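Local coordinates for protein cytidylyltransferase (Leptospira borgpetersenii serovar Hardjo-bovis, PDB 6OEW) that probably transfers a cytidylyl group from CTP to an acceptor, as a metal-dependent nucleotidyltransferase of the GT-A clan, and binds magnesium, at residues K10-M19 against N53-D64; I37-L45 against R104-I112. All blocks are in the same frame, centred on the assembly; numbering follows the deposited sequence. Where two conformers were deposited one is given.

Contact 1: residues K10-M19 against N53-D64; sequences KVGILIQARM and NVVVLTTEENID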
ATOM      1  N   LYS A  10      12.538  -7.323  12.574  1.00 40.03           N
ATOM      2  CA  LYS A  10      11.569  -6.269  12.823  1.00 37.69           C
ATOM      3  C   LYS A  10      10.836  -5.977  11.519  1.00 37.46           C
ATOM      4  O   LYS A  10      11.467  -5.647  10.502  1.00 33.40           O
ATOM      5  CB  LYS A  10      12.240  -5.011  13.377  1.00 41.71           C
ATOM      6  CG  LYS A  10      11.254  -4.008  13.987  1.00 41.21           C
ATOM      7  CD  LYS A  10      11.953  -2.742  14.494  1.00 43.07           C
ATOM      8  CE  LYS A  10      10.971  -1.783  15.158  1.00 53.91           C
ATOM      9  NZ  LYS A  10      11.621  -0.547  15.700  1.00 67.72           N
ATOM     10  N   VAL A  11       9.514  -6.133  11.550  1.00 33.00           N
ATOM     11  CA  VAL A  11       8.648  -5.841  10.411  1.00 31.05           C
ATOM     12  C   VAL A  11       8.149  -4.407  10.551  1.00 35.64           C
ATOM     13  O   VAL A  11       7.698  -4.002  11.631  1.00 36.63           O
ATOM     14  CB  VAL A  11       7.463  -6.819  10.349  1.00 31.58           C
ATOM     15  CG1 VAL A  11       6.514  -6.463   9.192  1.00 33.02           C
ATOM     16  CG2 VAL A  11       7.924  -8.291  10.272  1.00 33.39           C
ATOM     17  N   GLY A  12       8.218  -3.637   9.457  1.00 29.24           N
ATOM     18  CA  GLY A  12       7.688  -2.290   9.427  1.00 33.67           C
ATOM     19  C   GLY A  12       6.714  -2.115   8.277  1.00 37.12           C
ATOM     20  O   GLY A  12       7.001  -2.560   7.165  1.00 36.35           O
ATOM     21  N   ILE A  13       5.553  -1.519   8.524  1.00 31.70           N
ATOM     22  CA  ILE A  13       4.617  -1.188   7.448  1.00 28.88           C
ATOM     23  C   ILE A  13       4.852   0.277   7.082  1.00 33.56           C
ATOM     24  O   ILE A  13       4.506   1.190   7.843  1.00 33.03           O
ATOM     25  CB  ILE A  13       3.156  -1.443   7.845  1.00 30.44           C
ATOM     26  CG1 ILE A  13       2.921  -2.897   8.237  1.00 29.34           C
ATOM     27  CG2 ILE A  13       2.225  -1.054   6.657  1.00 29.42           C
ATOM     28  CD1 ILE A  13       1.557  -3.140   8.868  1.00 32.84           C
ATOM     29  N   LEU A  14       5.468   0.505   5.921  1.00 27.18           N
ATOM     30  CA  LEU A  14       5.962   1.817   5.526  1.00 28.84           C
ATOM     31  C   LEU A  14       5.102   2.293   4.364  1.00 31.60           C
ATOM     32  O   LEU A  14       5.200   1.757   3.253  1.00 29.41           O
ATOM     33  CB  LEU A  14       7.438   1.755   5.139  1.00 28.51           C
ATOM     34  CG  LEU A  14       8.397   1.203   6.181  1.00 40.79           C
ATOM     35  CD1 LEU A  14       9.812   1.556   5.777  1.00 37.27           C
ATOM     36  CD2 LEU A  14       8.072   1.721   7.579  1.00 39.34           C
ATOM     37  N   ILE A  15       4.248   3.282   4.630  1.00 26.51           N
ATOM     38  CA  ILE A  15       3.256   3.753   3.671  1.00 28.17           C
ATOM     39  C   ILE A  15       3.738   5.054   3.057  1.00 28.75           C
ATOM     40  O   ILE A  15       3.855   6.078   3.750  1.00 29.16           O
ATOM     41  CB  ILE A  15       1.891   3.971   4.336  1.00 28.95           C
ATOM     42  CG1 ILE A  15       1.507   2.767   5.200  1.00 31.12           C
ATOM     43  CG2 ILE A  15       0.813   4.273   3.278  1.00 30.31           C
ATOM     44  CD1 ILE A  15       0.468   3.149   6.186  1.00 34.26           C
ATOM     45  N   GLN A  16       3.961   5.049   1.750  1.00 26.52           N
ATOM     46  CA  GLN A  16       4.310   6.284   1.065  1.00 28.10           C
ATOM     47  C   GLN A  16       3.042   7.037   0.680  1.00 25.13           C
ATOM     48  O   GLN A  16       2.097   6.463   0.124  1.00 28.26           O
ATOM     49  CB  GLN A  16       5.181   6.007  -0.163  1.00 35.96           C
ATOM     50  CG  GLN A  16       4.543   5.092  -1.182  1.00 34.97           C
ATOM     51  CD  GLN A  16       5.360   5.009  -2.456  1.00 33.08           C
ATOM     52  OE1 GLN A  16       6.229   4.157  -2.594  1.00 35.31           O
ATOM     53  NE2 GLN A  16       5.081   5.913  -3.397  1.00 32.79           N
ATOM     54  N   ALA A  17       3.004   8.321   1.017  1.00 27.88           N
ATOM     55  CA  ALA A  17       1.826   9.126   0.721  1.00 30.36           C
ATOM     56  C   ALA A  17       2.265  10.569   0.604  1.00 25.30           C
ATOM     57  O   ALA A  17       3.179  11.003   1.308  1.00 26.93           O
ATOM     58  CB  ALA A  17       0.753   9.016   1.811  1.00 28.21           C
ATOM     59  N   ARG A  18       1.625  11.307  -0.303  1.00 30.42           N
ATOM     60  CA  ARG A  18       1.920  12.724  -0.455  1.00 31.45           C
ATOM     61  C   ARG A  18       0.711  13.433  -1.047  1.00 32.02           C
ATOM     62  O   ARG A  18      -0.100  12.829  -1.757  1.00 30.12           O
ATOM     63  CB  ARG A  18       3.144  12.986  -1.353  1.00 33.83           C
ATOM     64  CG  ARG A  18       2.883  12.670  -2.821  1.00 37.03           C
ATOM     65  CD  ARG A  18       4.151  12.810  -3.646  1.00 40.87           C
ATOM     66  NE  ARG A  18       4.598  14.201  -3.730  1.00 37.34           N
ATOM     67  CZ  ARG A  18       5.624  14.619  -4.467  1.00 43.90           C
ATOM     68  NH1 ARG A  18       6.331  13.751  -5.178  1.00 41.34           N
ATOM     69  NH2 ARG A  18       5.944  15.914  -4.489  1.00 43.51           N
ATOM     70  N   MET A  19       0.612  14.732  -0.738  1.00 29.29           N
ATOM     71  CA  MET A  19      -0.474  15.551  -1.268  1.00 32.05           C
ATOM     72  C   MET A  19      -0.281  15.805  -2.754  1.00 39.70           C
ATOM     73  O   MET A  19      -1.240  15.741  -3.531  1.00 36.34           O
ATOM     74  CB  MET A  19      -0.552  16.882  -0.501  1.00 34.09           C
ATOM     75  CG  MET A  19      -1.086  16.719   0.949  1.00 33.85           C
ATOM     76  SD  MET A  19      -2.853  16.317   0.994  1.00 34.74           S
ATOM     77  CE  MET A  19      -3.514  17.965   0.582  1.00 35.25           C
ATOM     78  N   ASN A  53       4.391  -0.804  14.200  1.00 45.19           N
ATOM     79  CA  ASN A  53       5.467  -0.199  13.414  1.00 39.87           C
ATOM     80  C   ASN A  53       4.961   0.311  12.074  1.00 41.09           C
ATOM     81  O   ASN A  53       5.588   0.075  11.038  1.00 44.07           O
ATOM     82  CB  ASN A  53       6.616  -1.194  13.184  1.00 48.13           C
ATOM     83  CG  ASN A  53       7.259  -1.674  14.479  1.00 52.44           C
ATOM     84  OD1 ASN A  53       7.454  -0.907  15.426  1.00 48.11           O
ATOM     85  ND2 ASN A  53       7.609  -2.960  14.517  1.00 57.46           N
ATOM     86  N   VAL A  54       3.832   1.013  12.069  1.00 41.41           N
ATOM     87  CA  VAL A  54       3.358   1.698  10.876  1.00 37.63           C
ATOM     88  C   VAL A  54       4.030   3.059  10.845  1.00 32.10           C
ATOM     89  O   VAL A  54       4.077   3.753  11.870  1.00 30.46           O
ATOM     90  CB  VAL A  54       1.827   1.843  10.887  1.00 39.64           C
ATOM     91  CG1 VAL A  54       1.360   2.695   9.737  1.00 36.75           C
ATOM     92  CG2 VAL A  54       1.172   0.476  10.794  1.00 45.54           C
ATOM     93  N   VAL A  55       4.588   3.420   9.695  1.00 32.33           N
ATOM     94  CA  VAL A  55       5.168   4.743   9.482  1.00 32.40           C
ATOM     95  C   VAL A  55       4.623   5.282   8.167  1.00 31.69           C
ATOM     96  O   VAL A  55       4.583   4.555   7.165  1.00 28.57           O
ATOM     97  CB  VAL A  55       6.709   4.708   9.445  1.00 28.14           C
ATOM     98  CG1 VAL A  55       7.285   6.141   9.521  1.00 33.60           C
ATOM     99  CG2 VAL A  55       7.289   3.773  10.569  1.00 32.84           C
ATOM    100  N   VAL A  56       4.203   6.547   8.165  1.00 27.03           N
ATOM    101  CA  VAL A  56       3.860   7.238   6.926  1.00 24.01           C
ATOM    102  C   VAL A  56       5.102   7.964   6.429  1.00 30.05           C
ATOM    103  O   VAL A  56       5.724   8.750   7.164  1.00 28.37           O
ATOM    104  CB  VAL A  56       2.689   8.214   7.130  1.00 27.82           C
ATOM    105  CG1 VAL A  56       2.481   9.094   5.884  1.00 28.58           C
ATOM    106  CG2 VAL A  56       1.401   7.464   7.469  1.00 29.53           C
ATOM    107  N   LEU A  57       5.479   7.690   5.185  1.00 25.04           N
ATOM    108  CA  LEU A  57       6.655   8.268   4.562  1.00 22.79           C
ATOM    109  C   LEU A  57       6.160   9.306   3.563  1.00 29.68           C
ATOM    110  O   LEU A  57       5.536   8.949   2.561  1.00 28.00           O
ATOM    111  CB  LEU A  57       7.479   7.216   3.841  1.00 26.38           C
ATOM    112  CG  LEU A  57       8.465   6.342   4.629  1.00 30.27           C
ATOM    113  CD1 LEU A  57       7.770   5.665   5.814  1.00 29.65           C
ATOM    114  CD2 LEU A  57       9.054   5.338   3.663  1.00 28.10           C
ATOM    115  N   THR A  58       6.479  10.574   3.802  1.00 29.63           N
ATOM    116  CA  THR A  58       5.995  11.615   2.899  1.00 27.44           C
ATOM    117  C   THR A  58       7.164  12.538   2.548  1.00 35.34           C
ATOM    118  O   THR A  58       8.325  12.184   2.787  1.00 31.23           O
ATOM    119  CB  THR A  58       4.806  12.350   3.545  1.00 29.13           C
ATOM    120  OG1 THR A  58       4.171  13.221   2.585  1.00 28.70           O
ATOM    121  CG2 THR A  58       5.253  13.152   4.777  1.00 29.28           C
ATOM    122  N   THR A  59       6.900  13.692   1.935  1.00 33.77           N
ATOM    123  CA  THR A  59       7.976  14.589   1.542  1.00 32.55           C
ATOM    124  C   THR A  59       8.146  15.698   2.574  1.00 28.66           C
ATOM    125  O   THR A  59       7.346  15.856   3.496  1.00 31.83           O
ATOM    126  CB  THR A  59       7.731  15.238   0.165  1.00 34.11           C
ATOM    127  OG1 THR A  59       6.960  16.425   0.357  1.00 31.44           O
ATOM    128  CG2 THR A  59       6.961  14.290  -0.773  1.00 30.04           C
ATOM    129  N   GLU A  60       9.182  16.496   2.365  1.00 30.79           N
ATOM    130  CA  GLU A  60       9.485  17.654   3.194  1.00 32.36           C
ATOM    131  C   GLU A  60       8.797  18.922   2.712  1.00 33.18           C
ATOM    132  O   GLU A  60       8.988  19.985   3.322  1.00 34.88           O
ATOM    133  CB  GLU A  60      10.997  17.889   3.232  1.00 34.89           C
ATOM    134  CG  GLU A  60      11.777  16.672   3.761  1.00 38.97           C
ATOM    135  CD  GLU A  60      13.257  16.971   3.965  1.00 45.00           C
ATOM    136  OE1 GLU A  60      14.114  16.212   3.452  1.00 45.40           O
ATOM    137  OE2 GLU A  60      13.558  17.969   4.643  1.00 51.46           O
ATOM    138  N   GLU A  61       8.022  18.838   1.638  1.00 36.67           N
ATOM    139  CA  GLU A  61       7.358  20.024   1.119  0.56 37.12           C
ATOM    140  C   GLU A  61       6.244  20.461   2.064  1.00 37.58           C
ATOM    141  O   GLU A  61       5.602  19.642   2.732  1.00 31.56           O
ATOM    142  CB  GLU A  61       6.821  19.756  -0.285  0.56 37.77           C
ATOM    143  CG  GLU A  61       7.950  19.570  -1.297  0.56 42.34           C
ATOM    144  CD  GLU A  61       7.467  19.265  -2.698  0.56 45.51           C
ATOM    145  OE1 GLU A  61       6.262  19.434  -2.986  0.56 44.96           O
ATOM    146  OE2 GLU A  61       8.313  18.859  -3.523  0.56 50.29           O
ATOM    147  N   ASN A  62       6.034  21.781   2.122  1.00 41.45           N
ATOM    148  CA  ASN A  62       5.064  22.355   3.054  1.00 37.59           C
ATOM    149  C   ASN A  62       3.675  21.744   2.899  1.00 40.76           C
ATOM    150  O   ASN A  62       2.951  21.596   3.893  1.00 35.92           O
ATOM    151  CB  ASN A  62       5.007  23.875   2.872  1.00 38.80           C
ATOM    152  CG  ASN A  62       6.213  24.577   3.500  1.00 52.93           C
ATOM    153  OD1 ASN A  62       6.780  24.106   4.494  1.00 46.78           O
ATOM    154  ND2 ASN A  62       6.606  25.695   2.922  1.00 55.39           N
ATOM    155  N   ILE A  63       3.289  21.361   1.681  1.00 34.05           N
ATOM    156  CA  ILE A  63       1.936  20.851   1.489  1.00 36.41           C
ATOM    157  C   ILE A  63       1.739  19.563   2.264  1.00 39.77           C
ATOM    158  O   ILE A  63       0.615  19.224   2.650  1.00 34.71           O
ATOM    159  CB  ILE A  63       1.614  20.650  -0.008  1.00 37.94           C
ATOM    160  CG1 ILE A  63       0.156  20.231  -0.167  1.00 37.29           C
ATOM    161  CG2 ILE A  63       2.534  19.614  -0.638  1.00 35.72           C
ATOM    162  CD1 ILE A  63      -0.580  20.988  -1.157  1.00 42.54           C
ATOM    163  N   ASP A  64       2.813  18.842   2.523  1.00 32.80           N
ATOM    164  CA  ASP A  64       2.694  17.563   3.197  1.00 32.05           C
ATOM    165  C   ASP A  64       2.705  17.704   4.708  1.00 31.19           C
ATOM    166  O   ASP A  64       2.718  16.682   5.415  1.00 29.89           O
ATOM    167  CB  ASP A  64       3.793  16.634   2.713  1.00 31.29           C
ATOM    168  CG  ASP A  64       3.462  16.036   1.357  1.00 28.38           C
ATOM    169  OD1 ASP A  64       2.312  15.568   1.185  1.00 31.77           O
ATOM    170  OD2 ASP A  64       4.328  16.046   0.473  1.00 32.61           O
TER
HETATM  171  O   HOH W   1       5.773  -4.127  13.476  1.00 55.56           O
HETATM  172  O   HOH W   2       3.478  16.350  -2.159  1.00 29.43           O

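Contact 2: residues I37-L45 against R104-I112; sequences ILGFMLERL and RLTGDCPLI. With MG (magnesium ion), chain C; EDO (1,2-ethanediol), chain D.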
ATOM      1  N   ILE A  37      -9.198   9.952   3.340  1.00 30.61           N
ATOM      2  CA  ILE A  37      -8.761   8.753   2.612  1.00 28.56           C
ATOM      3  C   ILE A  37      -7.586   8.087   3.333  1.00 30.65           C
ATOM      4  O   ILE A  37      -7.617   6.886   3.633  1.00 34.36           O
ATOM      5  CB  ILE A  37      -8.399   9.109   1.158  1.00 35.32           C
ATOM      6  CG1 ILE A  37      -9.678   9.292   0.321  1.00 35.46           C
ATOM      7  CG2 ILE A  37      -7.483   8.068   0.565  1.00 33.72           C
ATOM      8  CD1 ILE A  37     -10.333   7.987  -0.078  1.00 37.84           C
ATOM      9  N   LEU A  38      -6.547   8.861   3.643  1.00 31.24           N
ATOM     10  CA  LEU A  38      -5.381   8.283   4.312  1.00 32.98           C
ATOM     11  C   LEU A  38      -5.707   7.858   5.739  1.00 33.77           C
ATOM     12  O   LEU A  38      -5.248   6.799   6.193  1.00 32.32           O
ATOM     13  CB  LEU A  38      -4.214   9.274   4.302  1.00 28.46           C
ATOM     14  CG  LEU A  38      -2.905   8.786   4.957  1.00 32.51           C
ATOM     15  CD1 LEU A  38      -2.431   7.417   4.426  1.00 31.75           C
ATOM     16  CD2 LEU A  38      -1.808   9.814   4.754  1.00 30.31           C
ATOM     17  N   GLY A  39      -6.503   8.651   6.467  1.00 31.78           N
ATOM     18  CA  GLY A  39      -6.882   8.246   7.821  1.00 38.41           C
ATOM     19  C   GLY A  39      -7.655   6.935   7.857  1.00 39.79           C
ATOM     20  O   GLY A  39      -7.443   6.090   8.737  1.00 34.92           O
ATOM     21  N   PHE A  40      -8.564   6.748   6.901  1.00 35.53           N
ATOM     22  CA  PHE A  40      -9.280   5.484   6.773  1.00 35.54           C
ATOM     23  C   PHE A  40      -8.318   4.313   6.615  1.00 38.51           C
ATOM     24  O   PHE A  40      -8.496   3.257   7.243  1.00 31.76           O
ATOM     25  CB  PHE A  40     -10.222   5.567   5.571  1.00 32.59           C
ATOM     26  CG  PHE A  40     -11.366   4.610   5.631  1.00 35.04           C
ATOM     27  CD1 PHE A  40     -12.632   5.055   6.001  1.00 36.79           C
ATOM     28  CD2 PHE A  40     -11.188   3.267   5.323  1.00 35.61           C
ATOM     29  CE1 PHE A  40     -13.709   4.184   6.056  1.00 39.83           C
ATOM     30  CE2 PHE A  40     -12.278   2.381   5.386  1.00 37.88           C
ATOM     31  CZ  PHE A  40     -13.525   2.840   5.759  1.00 42.42           C
ATOM     32  N   MET A  41      -7.313   4.473   5.754  1.00 34.75           N
ATOM     33  CA  MET A  41      -6.308   3.434   5.550  1.00 35.10           C
ATOM     34  C   MET A  41      -5.577   3.105   6.847  1.00 29.78           C
ATOM     35  O   MET A  41      -5.398   1.931   7.197  1.00 32.45           O
ATOM     36  CB  MET A  41      -5.314   3.878   4.481  1.00 32.31           C
ATOM     37  CG  MET A  41      -4.398   2.754   3.999  1.00 28.45           C
ATOM     38  SD  MET A  41      -3.149   3.402   2.872  1.00 31.93           S
ATOM     39  CE  MET A  41      -2.238   1.883   2.503  1.00 28.38           C
ATOM     40  N   LEU A  42      -5.150   4.137   7.572  1.00 28.60           N
ATOM     41  CA  LEU A  42      -4.441   3.922   8.823  1.00 33.23           C
ATOM     42  C   LEU A  42      -5.322   3.188   9.830  1.00 32.53           C
ATOM     43  O   LEU A  42      -4.855   2.275  10.517  1.00 32.36           O
ATOM     44  CB  LEU A  42      -3.949   5.262   9.371  1.00 30.27           C
ATOM     45  CG  LEU A  42      -2.894   5.987   8.513  1.00 32.02           C
ATOM     46  CD1 LEU A  42      -2.490   7.311   9.143  1.00 31.01           C
ATOM     47  CD2 LEU A  42      -1.655   5.117   8.319  1.00 33.38           C
ATOM     48  N   GLU A  43      -6.609   3.538   9.901  1.00 31.22           N
ATOM     49  CA  GLU A  43      -7.512   2.826  10.806  1.00 35.64           C
ATOM     50  C   GLU A  43      -7.637   1.352  10.429  1.00 37.74           C
ATOM     51  O   GLU A  43      -7.704   0.484  11.310  1.00 35.45           O
ATOM     52  CB  GLU A  43      -8.887   3.491  10.820  1.00 38.42           C
ATOM     53  CG  GLU A  43      -8.889   4.834  11.509  1.00 39.59           C
ATOM     54  CD  GLU A  43     -10.282   5.331  11.781  1.00 45.28           C
ATOM     55  OE1 GLU A  43     -11.130   4.540  12.233  1.00 45.29           O
ATOM     56  OE2 GLU A  43     -10.537   6.519  11.521  1.00 43.98           O
ATOM     57  N   ARG A  44      -7.652   1.046   9.124  1.00 31.41           N
ATOM     58  CA  ARG A  44      -7.703  -0.348   8.691  1.00 38.39           C
ATOM     59  C   ARG A  44      -6.418  -1.095   9.035  1.00 35.82           C
ATOM     60  O   ARG A  44      -6.454  -2.285   9.381  1.00 34.01           O
ATOM     61  CB  ARG A  44      -8.000  -0.407   7.194  1.00 34.12           C
ATOM     62  CG  ARG A  44      -9.477  -0.115   6.921  1.00 37.78           C
ATOM     63  CD  ARG A  44      -9.834  -0.184   5.450  1.00 37.49           C
ATOM     64  NE  ARG A  44      -9.669  -1.516   4.857  1.00 35.26           N
ATOM     65  CZ  ARG A  44     -10.524  -2.529   4.989  1.00 35.64           C
ATOM     66  NH1 ARG A  44     -11.623  -2.418   5.733  1.00 43.06           N
ATOM     67  NH2 ARG A  44     -10.276  -3.674   4.366  1.00 32.44           N
ATOM     68  N   LEU A  45      -5.280  -0.421   8.967  1.00 34.59           N
ATOM     69  CA  LEU A  45      -4.016  -1.068   9.301  1.00 34.94           C
ATOM     70  C   LEU A  45      -3.805  -1.219  10.802  1.00 32.81           C
ATOM     71  O   LEU A  45      -2.924  -1.982  11.210  1.00 35.28           O
ATOM     72  CB  LEU A  45      -2.859  -0.285   8.682  1.00 32.41           C
ATOM     73  CG  LEU A  45      -2.818  -0.390   7.164  1.00 30.65           C
ATOM     74  CD1 LEU A  45      -1.881   0.663   6.587  1.00 30.50           C
ATOM     75  CD2 LEU A  45      -2.329  -1.750   6.776  1.00 27.85           C
ATOM     76  N   ARG A 104       5.805  -2.581   1.978  1.00 24.98           N
ATOM     77  CA  ARG A 104       5.624  -1.352   1.211  1.00 28.78           C
ATOM     78  C   ARG A 104       4.169  -1.217   0.782  1.00 29.82           C
ATOM     79  O   ARG A 104       3.653  -2.083   0.070  1.00 29.60           O
ATOM     80  CB  ARG A 104       6.519  -1.330  -0.019  1.00 27.21           C
ATOM     81  CG  ARG A 104       6.293   0.000  -0.752  1.00 32.66           C
ATOM     82  CD  ARG A 104       6.605  -0.082  -2.184  1.00 35.19           C
ATOM     83  NE  ARG A 104       6.486   1.210  -2.884  1.00 28.42           N
ATOM     84  CZ  ARG A 104       6.539   1.272  -4.205  1.00 36.02           C
ATOM     85  NH1 ARG A 104       6.659   0.131  -4.874  1.00 42.09           N
ATOM     86  NH2 ARG A 104       6.482   2.441  -4.845  1.00 29.81           N
ATOM     87  N   LEU A 105       3.517  -0.132   1.219  1.00 27.99           N
ATOM     88  CA  LEU A 105       2.171   0.227   0.811  1.00 26.73           C
ATOM     89  C   LEU A 105       2.194   1.660   0.312  1.00 26.51           C
ATOM     90  O   LEU A 105       3.086   2.439   0.658  1.00 26.98           O
ATOM     91  CB  LEU A 105       1.147   0.153   1.947  1.00 24.99           C
ATOM     92  CG  LEU A 105       1.076  -1.148   2.745  1.00 25.96           C
ATOM     93  CD1 LEU A 105       0.054  -0.978   3.882  1.00 27.93           C
ATOM     94  CD2 LEU A 105       0.701  -2.308   1.840  1.00 30.37           C
ATOM     95  N   THR A 106       1.169   2.009  -0.461  1.00 23.74           N
ATOM     96  CA  THR A 106       1.030   3.372  -0.961  1.00 23.88           C
ATOM     97  C   THR A 106      -0.335   3.906  -0.550  1.00 26.47           C
ATOM     98  O   THR A 106      -1.314   3.152  -0.435  1.00 29.80           O
ATOM     99  CB  THR A 106       1.172   3.443  -2.483  1.00 36.44           C
ATOM    100  OG1 THR A 106       0.044   2.808  -3.102  1.00 52.03           O
ATOM    101  CG2 THR A 106       2.463   2.767  -2.946  1.00 27.61           C
ATOM    102  N   GLY A 107      -0.390   5.215  -0.342  1.00 34.36           N
ATOM    103  CA  GLY A 107      -1.589   5.853   0.169  1.00 36.37           C
ATOM    104  C   GLY A 107      -2.757   5.947  -0.798  1.00 31.72           C
ATOM    105  O   GLY A 107      -3.758   6.609  -0.499  1.00 33.11           O
ATOM    106  N   ASP A 108      -2.666   5.336  -1.971  1.00 29.32           N
ATOM    107  CA  ASP A 108      -3.859   5.277  -2.808  1.00 36.85           C
ATOM    108  C   ASP A 108      -4.598   3.950  -2.663  1.00 34.37           C
ATOM    109  O   ASP A 108      -5.416   3.601  -3.523  1.00 33.44           O
ATOM    110  CB  ASP A 108      -3.510   5.534  -4.263  1.00 43.83           C
ATOM    111  CG  ASP A 108      -2.391   4.676  -4.730  1.00 41.12           C
ATOM    112  OD1 ASP A 108      -2.142   3.611  -4.088  1.00 41.15           O
ATOM    113  OD2 ASP A 108      -1.737   5.097  -5.711  1.00 51.98           O
ATOM    114  N   CYS A 109      -4.321   3.209  -1.595  1.00 27.32           N
ATOM    115  CA  CYS A 109      -4.983   1.936  -1.314  1.00 31.15           C
ATOM    116  C   CYS A 109      -5.736   1.989   0.014  1.00 32.55           C
ATOM    117  O   CYS A 109      -5.447   1.212   0.939  1.00 32.86           O
ATOM    118  CB  CYS A 109      -3.959   0.806  -1.291  1.00 35.18           C
ATOM    119  SG  CYS A 109      -3.179   0.498  -2.874  1.00 32.42           S
ATOM    120  N   PRO A 110      -6.734   2.864   0.128  1.00 32.40           N
ATOM    121  CA  PRO A 110      -7.374   3.074   1.434  1.00 36.30           C
ATOM    122  C   PRO A 110      -8.124   1.869   1.980  1.00 35.29           C
ATOM    123  O   PRO A 110      -8.376   1.845   3.190  1.00 42.16           O
ATOM    124  CB  PRO A 110      -8.336   4.232   1.159  1.00 39.18           C
ATOM    125  CG  PRO A 110      -8.663   4.081  -0.301  1.00 36.42           C
ATOM    126  CD  PRO A 110      -7.342   3.725  -0.907  1.00 32.87           C
ATOM    127  N   LEU A 111      -8.530   0.900   1.151  1.00 31.32           N
ATOM    128  CA  LEU A 111      -9.280  -0.261   1.630  1.00 28.95           C
ATOM    129  C   LEU A 111      -8.397  -1.480   1.832  1.00 32.24           C
ATOM    130  O   LEU A 111      -8.918  -2.601   1.927  1.00 32.92           O
ATOM    131  CB  LEU A 111     -10.430  -0.614   0.686  1.00 29.75           C
ATOM    132  CG  LEU A 111     -11.404   0.544   0.408  1.00 33.59           C
ATOM    133  CD1 LEU A 111     -12.623   0.075  -0.339  1.00 33.84           C
ATOM    134  CD2 LEU A 111     -11.824   1.252   1.688  1.00 36.79           C
ATOM    135  N   ILE A 112      -7.078  -1.276   1.909  1.00 30.01           N
ATOM    136  CA  ILE A 112      -6.141  -2.368   2.153  1.00 35.41           C
ATOM    137  C   ILE A 112      -6.627  -3.220   3.319  1.00 33.67           C
ATOM    138  O   ILE A 112      -7.173  -2.706   4.303  1.00 32.27           O
ATOM    139  CB  ILE A 112      -4.741  -1.782   2.410  1.00 35.65           C
ATOM    140  CG1 ILE A 112      -3.668  -2.863   2.267  1.00 37.65           C
ATOM    141  CG2 ILE A 112      -4.691  -1.001   3.761  1.00 35.62           C
ATOM    142  CD1 ILE A 112      -3.276  -3.129   0.819  1.00 42.24           C
TER
HETATM  143 MG    MG C 301      -0.839   4.292  -7.202  1.00 59.90          MG
HETATM  144  C1  EDO D 302      -9.633  -5.406   8.736  1.00 49.24           C
HETATM  145  O1  EDO D 302      -8.638  -6.379   9.094  1.00 42.69           O
HETATM  146  C2  EDO D 302      -9.183  -4.587   7.520  1.00 49.69           C
HETATM  147  O2  EDO D 302      -7.878  -4.038   7.760  1.00 36.63           O
HETATM  148  O   HOH W   3      -2.981   3.713  -8.111  1.00 43.07           O
HETATM  149  O   HOH W   4      -1.419   6.536  -8.049  1.00 43.79           O
HETATM  150  O   HOH W   5       0.094   3.082  -9.063  1.00 57.28           O

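Contact 1: residues K10-M19 against N53-D64
I13 and I15 of strand 11-16 and V55 and L57 of strand 54-59 exchange backbone hydrogen bonds in parallel register, from I13 N on N53 O to A17 N on L57 O, with L57 N to I15 O at 2.7 Å. I13, I15, V54 and V56 share one face of the sheet. There CD1 of I15, with CG1 beside the backbone N (chi1 -48°), reaches back to CG1 of V54 at 3.7 Å. On the other face L14 and V55 run alongside each other, CD2 of L14 on CG2 of V55 at 3.7 Å, while CD1 of L57 comes against CB of L14.

Toward the two ends of the pairing, side chains add to the backbone bonds. N53 turns its amide back so that ND2 donates to V11 O at 3.1 Å, nearly along the C=O axis. T58 OG1 stands anti to its own N (chi1 -170°) and from there donates to A17 O at 2.7 Å. D64 then grips the chain after the strand: its OD1 takes the M19 N-H on the syn lone pair (2.7 Å) and also accepts from T67 OG1, while OD2 accepts from T59 OG1 on its anti lone pair. T59 OG1 in turn receives E61 N, an ST turn. CB of M19 packs tightly on CG1 of I63, at 3.4 Å. R18 is bent at chi3; CG2 of T59 lies over one guanidinium face, near its rim and closest to NE, and a water in the guanidinium plane joins NE to D64 OD2.

Helix 37-45 packs on the I15 and V56 face, where helix 65-73 also reaches V56. Helix 86-96 lies on the opposite face, against Q16 and L57, and strand 101-106 flanks strand 11-16 on its other edge.

Contact 2: residues I37-L45 against R104-I112
M41 drives an extended side chain (chi1 -168°) from helix 37-45 into the T106-I112 turns, its CE ending 3.3 Å from T106 O and also against CB of L105. Its CG touches CG2 of I112 at 3.8 Å, and its SD passes the CA of G107. One turn later, L45 meets L105 tip to tip, CD1 to CD1 at 3.7 Å; toward the helix start, CG2 of I37 lies alongside CB of P110. F40 turns its ring edge to P110 O, a buried carbonyl met also by CD of R44 and left without a hydrogen-bond partner.

At the polar edge R44, bent at chi3, brings NE to I112 O at 2.8 Å, the donor standing above the carbonyl plane, and NH2 adds weak bonds to L111 O and I112 O. R44 NH1 is held by F222 O, while a carbon of an ethanediol, probably from the crystallisation liquor, lies over the rim of one guanidinium face. D108 points away from the helix and binds magnesium through OD2 at 1.9 Å; T106 OG1 donates to its OD1.

The helix thus backs the metal-bearing loop after strand 101-106, with strand 11-16 against L42 and L45 and helix 204-214 against F40, P110 and L111.

In the fold
Both contacts are largely buried and meet in the mixed central sheet, where strands 11-16 and 101-106 are neighbours. Contact 1 is chiefly strand pairing, held by regular backbone bonds and running out into a less buried, polar end around R18 and D64; contact 2 sets a helix against the end of strand 101-106 and the loop that follows, through apolar side chains, with one arginine supplying its hydrogen bonds. They join directly: CD1 of I15 packs on CD1 of L45, and CG2 of I13 on CD1 of L105. Q16 O probably accepts from G107 N, at the start of the loop that carries the magnesium ligand D108, and Q16 OE1 from R104 NH2 of strand 101-106.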